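Local coordinates for protein glutamine cyclotransferase (Zymomonas mobilis, PDB 3NOL) that catalyses the cyclisation of N-terminal glutamine to pyroglutamate with release of ammonia, as a glutaminyl cyclase built on a beta-propeller, at residues W130-N135 / E173-W179; E46-R51 / F88-D94; Y125-W130 / M141-T145; A186-N192 / V226-I230. One frame throughout, in Å; residues are numbered along the deposited sequence.

Overall arrangement
The chain is a five-bladed beta-propeller without helices. Contacts 1, 2 and 4 are seams between successive blades, and contact 3 packs the loop entering a blade on the turn between its second and third strands; centres lie about 9 to 15 Å apart. Along the chain contact 2 comes first, joining inner strands 44-51 and 89-95. Contacts 1 and 3 follow with alternating segments and share Trp-130; the first pairs strand 132-134 with strand 177-180. Contact 4 sets strand 183-188 against strand 227-233, two non-adjacent strands of one continuous sheet. Contacts 1, 2 and 4 meet at a calcium ion on the central axis, which directly ties three blades together, and a water on it reaches the other two.

Contact 1: W130-N135 / E173-W179; sequences WGLTHN and ELNELEW. With CA (calcium ion), chain B; SO4 (sulfate ion), chain D.
Trp-179 reaches across to residues 133-135, and its side chain can be followed outward. CB lies 3.1 Å from His-134 O, and CG stays near the same oxygen. With CG anti to the backbone N (chi1 -176°), the indole comes to lie against Asn-135, whose CB stands over one face, 3.5 Å from the centroid of the six-membered ring, in a CH-pi contact. The Asn-135 amide is nearly upright on that ring, planes 86° apart, with ND2 near CZ3 and CH2, while OD1 accepts from Tyr-138 N. At the indole edge NE1 donates to O3 of a sulfate, 3.0 Å away, probably left from crystallisation and also held by Lys-234.

Strands 132-134 and 177-179 are the innermost strands of successive propeller blades, running almost parallel around the central channel. Their direct link uses a side chain: Trp-179 N donates to Thr-133 OG1 at 3.1 Å. Threonine suits this place, since its CG2 also packs on Leu-177 CB. Gly-131 passes so close to Asn-175 O that any side chain would collide with it. Facing the channel, Glu-176 grips calcium with both carboxylate oxygens, Leu-177 adds its O, and Glu-178 OE2 binds at 2.3 Å; Phe-48 O, Ile-230 O and a water complete the site. A second water accepts from Leu-132 N and donates to Glu-176 OE2, 2.7 Å away.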
# COMPACT_ATOMS: atom_id res chain seq x y z
N TRP A 130 -1.68 9.49 0.36
CA TRP A 130 -0.61 8.57 0.70
C TRP A 130 -0.96 7.18 0.17
O TRP A 130 -0.65 6.89 -0.98
CB TRP A 130 -0.32 8.56 2.22
CG TRP A 130 0.32 9.83 2.77
CD1 TRP A 130 0.20 11.12 2.28
CD2 TRP A 130 1.17 9.93 3.91
NE1 TRP A 130 0.93 12.00 3.06
CE2 TRP A 130 1.53 11.29 4.07
CE3 TRP A 130 1.67 8.98 4.83
CZ2 TRP A 130 2.37 11.72 5.11
CZ3 TRP A 130 2.50 9.43 5.88
CH2 TRP A 130 2.84 10.79 5.99
N GLY A 131 -1.62 6.33 0.97
CA GLY A 131 -2.01 4.99 0.51
C GLY A 131 -3.38 4.94 -0.16
O GLY A 131 -4.24 5.79 0.09
N LEU A 132 -3.59 3.93 -1.02
CA LEU A 132 -4.85 3.74 -1.70
C LEU A 132 -5.13 2.25 -1.88
O LEU A 132 -4.25 1.49 -2.24
CB LEU A 132 -4.85 4.46 -3.05
CG LEU A 132 -6.15 4.49 -3.84
CD1 LEU A 132 -7.21 5.37 -3.12
CD2 LEU A 132 -5.87 5.01 -5.28
N THR A 133 -6.36 1.85 -1.59
CA THR A 133 -6.82 0.47 -1.84
C THR A 133 -8.32 0.57 -2.21
O THR A 133 -8.84 1.69 -2.45
CB THR A 133 -6.54 -0.49 -0.61
OG1 THR A 133 -6.83 -1.85 -0.97
CG2 THR A 133 -7.36 -0.08 0.63
N HIS A 134 -9.02 -0.56 -2.24
CA HIS A 134 -10.44 -0.56 -2.55
C HIS A 134 -11.13 -1.77 -1.97
O HIS A 134 -10.49 -2.77 -1.68
CB HIS A 134 -10.68 -0.49 -4.07
CG HIS A 134 -10.45 -1.77 -4.80
ND1 HIS A 134 -11.42 -2.74 -4.93
CD2 HIS A 134 -9.37 -2.23 -5.48
CE1 HIS A 134 -10.96 -3.74 -5.67
NE2 HIS A 134 -9.71 -3.46 -6.00
N ASN A 135 -12.44 -1.65 -1.79
CA ASN A 135 -13.25 -2.84 -1.52
C ASN A 135 -14.22 -2.98 -2.71
O ASN A 135 -13.96 -2.46 -3.79
CB ASN A 135 -13.90 -2.76 -0.13
CG ASN A 135 -14.87 -1.58 0.03
OD1 ASN A 135 -15.29 -0.95 -0.95
ND2 ASN A 135 -15.23 -1.28 1.29
N GLU A 173 -0.29 8.98 10.82
CA GLU A 173 0.79 8.44 9.99
C GLU A 173 0.37 7.19 9.20
O GLU A 173 1.22 6.42 8.76
CB GLU A 173 2.08 8.18 10.79
CG GLU A 173 2.52 9.38 11.65
CD GLU A 173 2.64 10.66 10.83
OE1 GLU A 173 3.13 10.61 9.69
OE2 GLU A 173 2.24 11.74 11.34
N LEU A 174 -0.93 7.02 9.01
CA LEU A 174 -1.43 5.93 8.14
C LEU A 174 -0.91 6.09 6.70
O LEU A 174 -1.07 7.15 6.09
CB LEU A 174 -2.96 5.90 8.14
CG LEU A 174 -3.62 5.84 9.54
CD1 LEU A 174 -5.16 5.82 9.32
CD2 LEU A 174 -3.12 4.65 10.37
N ASN A 175 -0.29 5.03 6.17
CA ASN A 175 0.39 5.12 4.88
C ASN A 175 -0.17 4.05 3.91
O ASN A 175 -1.39 4.04 3.70
CB ASN A 175 1.90 5.00 5.07
CG ASN A 175 2.70 5.70 3.96
OD1 ASN A 175 2.14 6.09 2.92
ND2 ASN A 175 4.00 5.85 4.19
N GLU A 176 0.68 3.16 3.35
CA GLU A 176 0.16 2.16 2.37
C GLU A 176 -0.99 1.34 2.96
O GLU A 176 -0.96 0.97 4.14
CB GLU A 176 1.29 1.26 1.80
CG GLU A 176 1.23 1.07 0.29
CD GLU A 176 0.23 -0.02 -0.15
OE1 GLU A 176 0.17 -1.10 0.50
OE2 GLU A 176 -0.43 0.18 -1.20
N LEU A 177 -2.02 1.10 2.15
CA LEU A 177 -3.23 0.41 2.61
C LEU A 177 -3.44 -0.86 1.82
O LEU A 177 -2.99 -0.97 0.67
CB LEU A 177 -4.47 1.28 2.38
CG LEU A 177 -4.54 2.66 3.04
CD1 LEU A 177 -5.91 3.28 2.76
CD2 LEU A 177 -4.28 2.48 4.54
N GLU A 178 -4.18 -1.79 2.44
CA GLU A 178 -4.71 -2.94 1.71
C GLU A 178 -6.00 -3.46 2.34
O GLU A 178 -6.03 -3.69 3.55
CB GLU A 178 -3.68 -4.08 1.63
CG GLU A 178 -4.11 -5.15 0.62
CD GLU A 178 -4.04 -4.66 -0.83
OE1 GLU A 178 -4.72 -5.26 -1.68
OE2 GLU A 178 -3.29 -3.67 -1.13
N TRP A 179 -7.05 -3.63 1.53
CA TRP A 179 -8.28 -4.29 1.99
C TRP A 179 -8.02 -5.79 2.05
O TRP A 179 -7.66 -6.41 1.04
CB TRP A 179 -9.39 -4.02 0.98
CG TRP A 179 -10.70 -4.57 1.38
CD1 TRP A 179 -11.28 -5.73 0.95
CD2 TRP A 179 -11.65 -3.95 2.26
NE1 TRP A 179 -12.52 -5.89 1.53
CE2 TRP A 179 -12.78 -4.82 2.34
CE3 TRP A 179 -11.65 -2.77 3.01
CZ2 TRP A 179 -13.91 -4.51 3.12
CZ3 TRP A 179 -12.78 -2.47 3.79
CH2 TRP A 179 -13.89 -3.35 3.85
CA CA B . -1.65 -2.03 -0.99
S SO4 D . -13.93 -9.07 1.07
O1 SO4 D . -14.40 -10.30 0.43
O2 SO4 D . -12.54 -9.22 1.49
O3 SO4 D . -14.05 -7.98 0.10
O4 SO4 D . -14.74 -8.77 2.25
O HOH W 1 -1.53 2.32 -2.40
O HOH W 2 -3.10 -1.00 -2.59
O HOH W 3 -5.32 -2.60 -3.11

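Contact 2: E46-R51 / F88-D94. With CA (calcium ion), chain B.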
# COMPACT_ATOMS: atom_id res chain seq x y z
N GLU A 46 5.81 3.26 -2.65
CA GLU A 46 4.75 4.19 -2.19
C GLU A 46 3.30 3.68 -2.43
O GLU A 46 2.31 4.29 -1.96
CB GLU A 46 4.89 5.56 -2.85
CG GLU A 46 6.25 6.26 -2.66
CD GLU A 46 6.53 6.66 -1.21
OE1 GLU A 46 5.68 6.42 -0.33
OE2 GLU A 46 7.61 7.24 -0.95
N GLY A 47 3.19 2.59 -3.17
CA GLY A 47 1.90 1.99 -3.51
C GLY A 47 2.20 0.58 -3.98
O GLY A 47 3.24 0.34 -4.62
N PHE A 48 1.36 -0.37 -3.60
CA PHE A 48 1.68 -1.78 -3.83
C PHE A 48 0.42 -2.61 -3.76
O PHE A 48 -0.30 -2.56 -2.78
CB PHE A 48 2.70 -2.23 -2.75
CG PHE A 48 3.20 -3.63 -2.89
CD1 PHE A 48 3.87 -4.04 -4.06
CD2 PHE A 48 3.15 -4.52 -1.81
CE1 PHE A 48 4.40 -5.35 -4.18
CE2 PHE A 48 3.67 -5.82 -1.93
CZ PHE A 48 4.29 -6.24 -3.10
N PHE A 49 0.13 -3.35 -4.82
CA PHE A 49 -1.00 -4.27 -4.76
C PHE A 49 -0.74 -5.48 -5.66
O PHE A 49 0.17 -5.46 -6.48
CB PHE A 49 -2.35 -3.56 -5.06
CG PHE A 49 -2.48 -3.06 -6.48
CD1 PHE A 49 -2.23 -1.71 -6.77
CD2 PHE A 49 -2.86 -3.91 -7.51
CE1 PHE A 49 -2.37 -1.23 -8.06
CE2 PHE A 49 -3.00 -3.42 -8.82
CZ PHE A 49 -2.74 -2.08 -9.10
N TYR A 50 -1.55 -6.51 -5.47
CA TYR A 50 -1.49 -7.71 -6.27
C TYR A 50 -2.72 -7.75 -7.17
O TYR A 50 -3.84 -7.47 -6.74
CB TYR A 50 -1.50 -8.91 -5.34
CG TYR A 50 -1.68 -10.25 -6.05
CD1 TYR A 50 -2.96 -10.71 -6.41
CD2 TYR A 50 -0.58 -11.05 -6.31
CE1 TYR A 50 -3.11 -11.96 -7.04
CE2 TYR A 50 -0.71 -12.29 -6.92
CZ TYR A 50 -1.98 -12.73 -7.28
OH TYR A 50 -2.08 -13.96 -7.89
N ARG A 51 -2.51 -8.06 -8.44
CA ARG A 51 -3.64 -8.21 -9.36
C ARG A 51 -3.22 -9.12 -10.49
O ARG A 51 -2.08 -9.01 -10.99
CB ARG A 51 -4.12 -6.86 -9.90
CG ARG A 51 -5.40 -6.98 -10.77
CD ARG A 51 -6.06 -5.67 -11.03
NE ARG A 51 -7.30 -5.73 -11.84
CZ ARG A 51 -7.35 -5.97 -13.15
NH1 ARG A 51 -8.51 -5.94 -13.79
NH2 ARG A 51 -6.25 -6.25 -13.84
N PHE A 88 4.82 13.44 -8.47
CA PHE A 88 5.46 12.36 -7.78
C PHE A 88 4.39 11.42 -7.24
O PHE A 88 3.57 11.84 -6.43
CB PHE A 88 6.35 12.86 -6.65
CG PHE A 88 7.32 11.82 -6.16
CD1 PHE A 88 6.91 10.86 -5.23
CD2 PHE A 88 8.61 11.77 -6.68
CE1 PHE A 88 7.79 9.87 -4.81
CE2 PHE A 88 9.50 10.76 -6.26
CZ PHE A 88 9.08 9.82 -5.33
N GLY A 89 4.41 10.18 -7.70
CA GLY A 89 3.34 9.24 -7.39
C GLY A 89 3.38 8.71 -5.96
O GLY A 89 4.47 8.55 -5.39
N GLU A 90 2.20 8.45 -5.41
CA GLU A 90 2.07 7.77 -4.11
C GLU A 90 1.22 6.51 -4.27
O GLU A 90 1.52 5.70 -5.15
CB GLU A 90 1.57 8.71 -3.03
CG GLU A 90 2.50 9.91 -2.82
CD GLU A 90 3.86 9.52 -2.23
OE1 GLU A 90 3.95 8.44 -1.61
OE2 GLU A 90 4.83 10.31 -2.41
N GLY A 91 0.19 6.33 -3.44
CA GLY A 91 -0.60 5.08 -3.49
C GLY A 91 -1.23 4.77 -4.83
O GLY A 91 -1.55 5.68 -5.60
N ILE A 92 -1.34 3.48 -5.13
CA ILE A 92 -2.08 3.05 -6.31
C ILE A 92 -3.00 1.90 -5.92
O ILE A 92 -2.73 1.14 -4.99
CB ILE A 92 -1.15 2.63 -7.51
CG1 ILE A 92 -0.17 1.50 -7.09
CG2 ILE A 92 -0.43 3.84 -8.07
CD1 ILE A 92 0.57 0.85 -8.26
N SER A 93 -4.09 1.77 -6.67
CA SER A 93 -5.03 0.67 -6.49
C SER A 93 -5.69 0.39 -7.82
O SER A 93 -5.91 1.32 -8.63
CB SER A 93 -6.10 1.02 -5.45
OG SER A 93 -7.06 -0.05 -5.33
N ASP A 94 -5.98 -0.88 -8.06
CA ASP A 94 -6.86 -1.25 -9.18
C ASP A 94 -8.28 -0.75 -8.90
O ASP A 94 -8.70 -0.56 -7.74
CB ASP A 94 -6.90 -2.76 -9.41
CG ASP A 94 -7.37 -3.52 -8.17
OD1 ASP A 94 -6.75 -3.32 -7.12
OD2 ASP A 94 -8.38 -4.29 -8.23
CA CA B . -1.65 -2.03 -0.99
O HOH W 4 7.00 9.89 -0.89
O HOH W 5 -9.77 -4.94 -10.51
O HOH W 2 -3.10 -1.00 -2.59
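Phe-49 and Asp-94 meet because both hold CG between their own backbone N and carbonyl carbon (chi1 66° and 58°), which carries ring and carboxylate into the cleft between the strands. The ring takes Asp-94 N over one face, towards the rim, and Ile-92 O at its edge, 3.4 Å from CD1. Its CE1 touches Ile-92 CD1 at 3.6 Å, and the ring also meets Tyr-56. With only a methyl group at Phe-49, as in alanine, a gap would probably open beside Ile-92 CD1, and Asp-94 N would lose its cover.

These strands, 46-51 and 89-94, begin adjacent blades of the propeller on the channel side. Gly-47, in a classic beta bulge opposite Ser-58, passes where a side chain would strike Ile-92 N. Next to it Phe-48 O binds calcium at 2.3 Å.

At one end Glu-46 and Glu-90, both bent at chi2, lie side by side with their OE1 atoms 3.0 Å apart; a water donates to OE2 of each, and Lys-244 forms a salt bridge with Glu-46. At the other end Arg-51 CD packs on Asp-94 CB at 3.4 Å. Their charges stay beyond salt-bridge distance, and a water joins Arg-51 NE to Asp-94 OD2, which also accepts from His-134.

Contact 3: Y125-W130 / M141-T145; sequences YDGEGW and MSDGT
Trp-130 lays one indole face on the peptide between Asp-143 and Gly-144, with Asp-143 C 3.3 Å above the ring plane; its CG lies anti to the carbonyl carbon (chi1 -70°), which brings the ring over that peptide. The peptide belongs to the bend after strand 139-141, fixed by an Asx turn in which Asp-143 OD1 accepts from Thr-145 N; Thr-145 OG1 also donates to OD1, on its syn lone pair. Facing it, residues 125-130 cross from the outer strand of one propeller blade to the inner strand of the next. Gly-144 has a positive phi (88°), and a side chain there would also run into the indole, so glycine suits it twice over.

The indole is held at its edge as well: NE1 donates to Glu-128 OE1 at 2.9 Å, almost in the ring plane. The main chain of Trp-130 is held by its N, which donates to Ser-142 O, also at 2.9 Å. With the indole cut back to the methyl group of an alanine, the Asp-143 to Gly-144 peptide would probably lose its cover and Glu-128 OE1 its aromatic donor. Trp-189 meets this indole edge-to-face.

At the other end of the contact, Met-141 crosses Tyr-125 at a slant. Its CE sits over one ring face, 4.2 Å from the centroid, and SD lies above the same ring at 5.2 Å, a Met-aromatic contact. A flexible, unbranched methionine fits here, since its CE also touches Glu-128 O and Gly-129 CA. Asp-143 OD2 forms a salt bridge with Arg-149. One water donates to Asp-143 O at 2.6 Å and to Glu-128 OE1 at 3.1 Å.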
# COMPACT_ATOMS: atom_id res chain seq x y z
N TYR A 125 -8.19 16.14 -5.50
CA TYR A 125 -8.66 15.77 -4.17
C TYR A 125 -8.14 16.76 -3.13
O TYR A 125 -7.21 17.54 -3.37
CB TYR A 125 -8.30 14.31 -3.82
CG TYR A 125 -6.81 13.98 -3.92
CD1 TYR A 125 -6.32 13.20 -4.97
CD2 TYR A 125 -5.90 14.44 -2.96
CE1 TYR A 125 -4.97 12.90 -5.06
CE2 TYR A 125 -4.53 14.15 -3.04
CZ TYR A 125 -4.07 13.38 -4.10
OH TYR A 125 -2.72 13.07 -4.20
N ASP A 126 -8.74 16.67 -1.95
CA ASP A 126 -8.43 17.52 -0.82
C ASP A 126 -7.14 17.05 -0.11
O ASP A 126 -6.90 15.85 0.06
CB ASP A 126 -9.61 17.51 0.14
CG ASP A 126 -9.48 18.52 1.25
OD1 ASP A 126 -9.13 19.69 0.95
OD2 ASP A 126 -9.75 18.14 2.42
N GLY A 127 -6.30 18.01 0.26
CA GLY A 127 -5.10 17.70 1.05
C GLY A 127 -4.09 16.80 0.35
O GLY A 127 -3.79 16.98 -0.84
N GLU A 128 -3.58 15.81 1.09
CA GLU A 128 -2.54 14.90 0.59
C GLU A 128 -3.12 13.51 0.31
O GLU A 128 -4.25 13.23 0.67
CB GLU A 128 -1.37 14.79 1.57
CG GLU A 128 -0.56 16.09 1.66
CD GLU A 128 0.78 15.94 2.37
OE1 GLU A 128 1.03 14.90 3.04
OE2 GLU A 128 1.61 16.88 2.24
N GLY A 129 -2.33 12.71 -0.41
CA GLY A 129 -2.72 11.36 -0.77
C GLY A 129 -1.52 10.45 -0.55
O GLY A 129 -0.45 10.64 -1.17
N TRP A 130 -1.68 9.49 0.36
CA TRP A 130 -0.61 8.57 0.70
C TRP A 130 -0.96 7.18 0.17
O TRP A 130 -0.65 6.89 -0.98
CB TRP A 130 -0.32 8.56 2.22
CG TRP A 130 0.32 9.83 2.77
CD1 TRP A 130 0.20 11.12 2.28
CD2 TRP A 130 1.17 9.93 3.91
NE1 TRP A 130 0.93 12.00 3.06
CE2 TRP A 130 1.53 11.29 4.07
CE3 TRP A 130 1.67 8.98 4.83
CZ2 TRP A 130 2.37 11.72 5.11
CZ3 TRP A 130 2.50 9.43 5.88
CH2 TRP A 130 2.84 10.79 5.99
N MET A 141 -8.65 5.85 0.72
CA MET A 141 -7.38 6.56 0.71
C MET A 141 -6.97 7.07 2.11
O MET A 141 -7.80 7.59 2.86
CB MET A 141 -7.41 7.71 -0.30
CG MET A 141 -8.21 8.93 0.06
SD MET A 141 -8.10 10.20 -1.26
CE MET A 141 -6.45 10.84 -1.08
N SER A 142 -5.69 6.89 2.42
CA SER A 142 -5.06 7.48 3.61
C SER A 142 -4.23 8.71 3.16
O SER A 142 -4.01 8.92 1.95
CB SER A 142 -4.13 6.47 4.29
OG SER A 142 -3.10 6.05 3.39
N ASP A 143 -3.74 9.46 4.14
CA ASP A 143 -3.01 10.70 3.86
C ASP A 143 -2.01 11.07 4.96
O ASP A 143 -1.61 12.23 5.06
CB ASP A 143 -4.00 11.86 3.61
CG ASP A 143 -4.84 12.21 4.84
OD1 ASP A 143 -4.61 11.63 5.92
OD2 ASP A 143 -5.73 13.09 4.71
N GLY A 144 -1.63 10.13 5.82
CA GLY A 144 -0.61 10.40 6.84
C GLY A 144 -1.24 10.96 8.11
O GLY A 144 -0.56 11.16 9.11
N THR A 145 -2.55 11.26 8.04
CA THR A 145 -3.33 11.64 9.21
C THR A 145 -4.14 10.45 9.74
O THR A 145 -4.09 9.36 9.17
CB THR A 145 -4.28 12.83 8.91
OG1 THR A 145 -5.44 12.35 8.23
CG2 THR A 145 -3.56 13.92 8.06
O HOH W 6 -4.73 15.41 3.67
O HOH W 7 -0.52 14.53 5.70

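Contact 4: A186-N192 / V226-I230; sequences ANVWQTN and VLNGI. With CA (calcium ion), chain B.
Asn-187 OD1 accepts an almost straight hydrogen bond from the backbone N of Gly-229 at 2.9 Å (179° at the hydrogen), the donor standing well above the plane of the side-chain carbonyl. CG of Asn-187 lies anti to the carbonyl carbon, beside the backbone N (chi1 -71°), which brings the amide to Gly-229. The other end of the amide works through water: ND2 donates to a water that in turn donates to Gly-229 O. Asparagine suits the place because one flat group answers both the N-H and the C=O of the same glycine. Apolar groups hem the amide in, with Ile-230 CG1 3.4 Å from OD1 and Leu-227 CG 3.6 Å from ND2. Gly-229 itself has a positive phi (124°), at which a side chain would crowd the preceding carbonyl oxygen.

Around this pair lies a looser ring of contacts. Leu-227 CD2 rests 3.6 Å from Asn-192 C, and Val-226 CG2 meets Trp-189 at NE1, also 3.6 Å away. A water accepts from Leu-227 N and donates to Asn-192 OD1.

Asn-187 is placed by backbone hydrogen bonds to Asn-175 and Glu-176; beyond it a type II turn from Val-188 to Thr-191 shapes the segment. On the facing segment, Asn-228 donates through ND2 to Thr-45 O and accepts at OD1 from Glu-176 N, while Ile-230 O binds calcium at 2.4 Å.

Strand 183-188 is the second of its blade, next to strand 177-180, and runs antiparallel to strand 227-233, the innermost strand of the following blade; strand 227-233 in turn pairs with strand 238-243.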
# COMPACT_ATOMS: atom_id res chain seq x y z
N ALA A 186 -3.24 -1.17 7.36
CA ALA A 186 -2.49 0.05 7.03
C ALA A 186 -1.10 0.03 7.62
O ALA A 186 -0.93 -0.31 8.80
CB ALA A 186 -3.21 1.29 7.56
N ASN A 187 -0.09 0.36 6.82
CA ASN A 187 1.20 0.69 7.41
C ASN A 187 1.04 1.93 8.28
O ASN A 187 0.26 2.83 7.94
CB ASN A 187 2.27 0.95 6.34
CG ASN A 187 2.68 -0.31 5.61
OD1 ASN A 187 2.25 -0.53 4.48
ND2 ASN A 187 3.52 -1.13 6.24
N VAL A 188 1.77 1.97 9.39
CA VAL A 188 1.90 3.16 10.19
C VAL A 188 3.34 3.64 10.01
O VAL A 188 4.30 2.99 10.45
CB VAL A 188 1.58 2.90 11.67
CG1 VAL A 188 1.71 4.22 12.46
CG2 VAL A 188 0.20 2.22 11.82
N TRP A 189 3.46 4.76 9.30
CA TRP A 189 4.74 5.29 8.87
C TRP A 189 5.65 5.49 10.06
O TRP A 189 5.22 5.97 11.11
CB TRP A 189 4.55 6.61 8.12
CG TRP A 189 5.71 7.04 7.26
CD1 TRP A 189 6.48 6.26 6.42
CD2 TRP A 189 6.19 8.38 7.10
NE1 TRP A 189 7.43 7.04 5.79
CE2 TRP A 189 7.25 8.35 6.16
CE3 TRP A 189 5.80 9.62 7.64
CZ2 TRP A 189 7.96 9.51 5.78
CZ3 TRP A 189 6.51 10.78 7.26
CH2 TRP A 189 7.57 10.71 6.35
N GLN A 190 6.91 5.07 9.88
CA GLN A 190 7.95 5.19 10.92
C GLN A 190 7.90 4.04 11.93
O GLN A 190 8.68 4.01 12.89
CB GLN A 190 7.90 6.53 11.69
CG GLN A 190 8.09 7.77 10.84
CD GLN A 190 9.31 7.66 9.95
OE1 GLN A 190 10.45 7.54 10.43
NE2 GLN A 190 9.09 7.71 8.64
N THR A 191 6.97 3.10 11.74
CA THR A 191 6.94 1.90 12.57
C THR A 191 7.08 0.64 11.73
O THR A 191 6.95 0.69 10.50
CB THR A 191 5.63 1.79 13.41
OG1 THR A 191 4.59 1.18 12.63
CG2 THR A 191 5.18 3.17 13.95
N ASN A 192 7.33 -0.48 12.41
CA ASN A 192 7.33 -1.81 11.82
C ASN A 192 6.03 -2.56 12.06
O ASN A 192 5.99 -3.80 12.12
CB ASN A 192 8.52 -2.61 12.35
CG ASN A 192 9.81 -2.06 11.85
OD1 ASN A 192 10.00 -1.91 10.64
ND2 ASN A 192 10.70 -1.71 12.76
N VAL A 226 11.90 2.60 5.24
CA VAL A 226 10.90 2.04 6.17
C VAL A 226 9.98 0.98 5.59
O VAL A 226 9.76 0.91 4.38
CB VAL A 226 10.00 3.16 6.82
CG1 VAL A 226 10.84 4.14 7.59
CG2 VAL A 226 9.17 3.87 5.79
N LEU A 227 9.45 0.15 6.48
CA LEU A 227 8.36 -0.76 6.14
C LEU A 227 7.22 0.03 5.48
O LEU A 227 6.79 1.04 5.99
CB LEU A 227 7.84 -1.46 7.41
CG LEU A 227 6.69 -2.45 7.19
CD1 LEU A 227 7.25 -3.74 6.52
CD2 LEU A 227 5.99 -2.81 8.49
N ASN A 228 6.74 -0.44 4.32
CA ASN A 228 5.66 0.24 3.60
C ASN A 228 5.31 -0.55 2.36
O ASN A 228 6.18 -0.76 1.48
CB ASN A 228 6.02 1.69 3.17
CG ASN A 228 4.78 2.48 2.73
OD1 ASN A 228 3.82 2.65 3.52
ND2 ASN A 228 4.77 2.94 1.46
N GLY A 229 4.06 -1.01 2.30
CA GLY A 229 3.58 -1.75 1.15
C GLY A 229 3.04 -3.09 1.60
O GLY A 229 3.77 -3.92 2.17
N ILE A 230 1.75 -3.27 1.33
CA ILE A 230 0.98 -4.45 1.70
C ILE A 230 0.17 -4.84 0.50
O ILE A 230 -0.55 -3.98 -0.02
CB ILE A 230 -0.04 -4.14 2.80
CG1 ILE A 230 0.61 -3.41 3.99
CG2 ILE A 230 -0.72 -5.45 3.24
CD1 ILE A 230 -0.40 -2.85 4.99
CA CA B . -1.65 -2.03 -0.99
O HOH W 8 4.61 -3.34 4.72
O HOH W 9 7.01 2.57 8.31
O HOH W 10 10.51 0.44 9.14
O HOH W 2 -3.10 -1.00 -2.59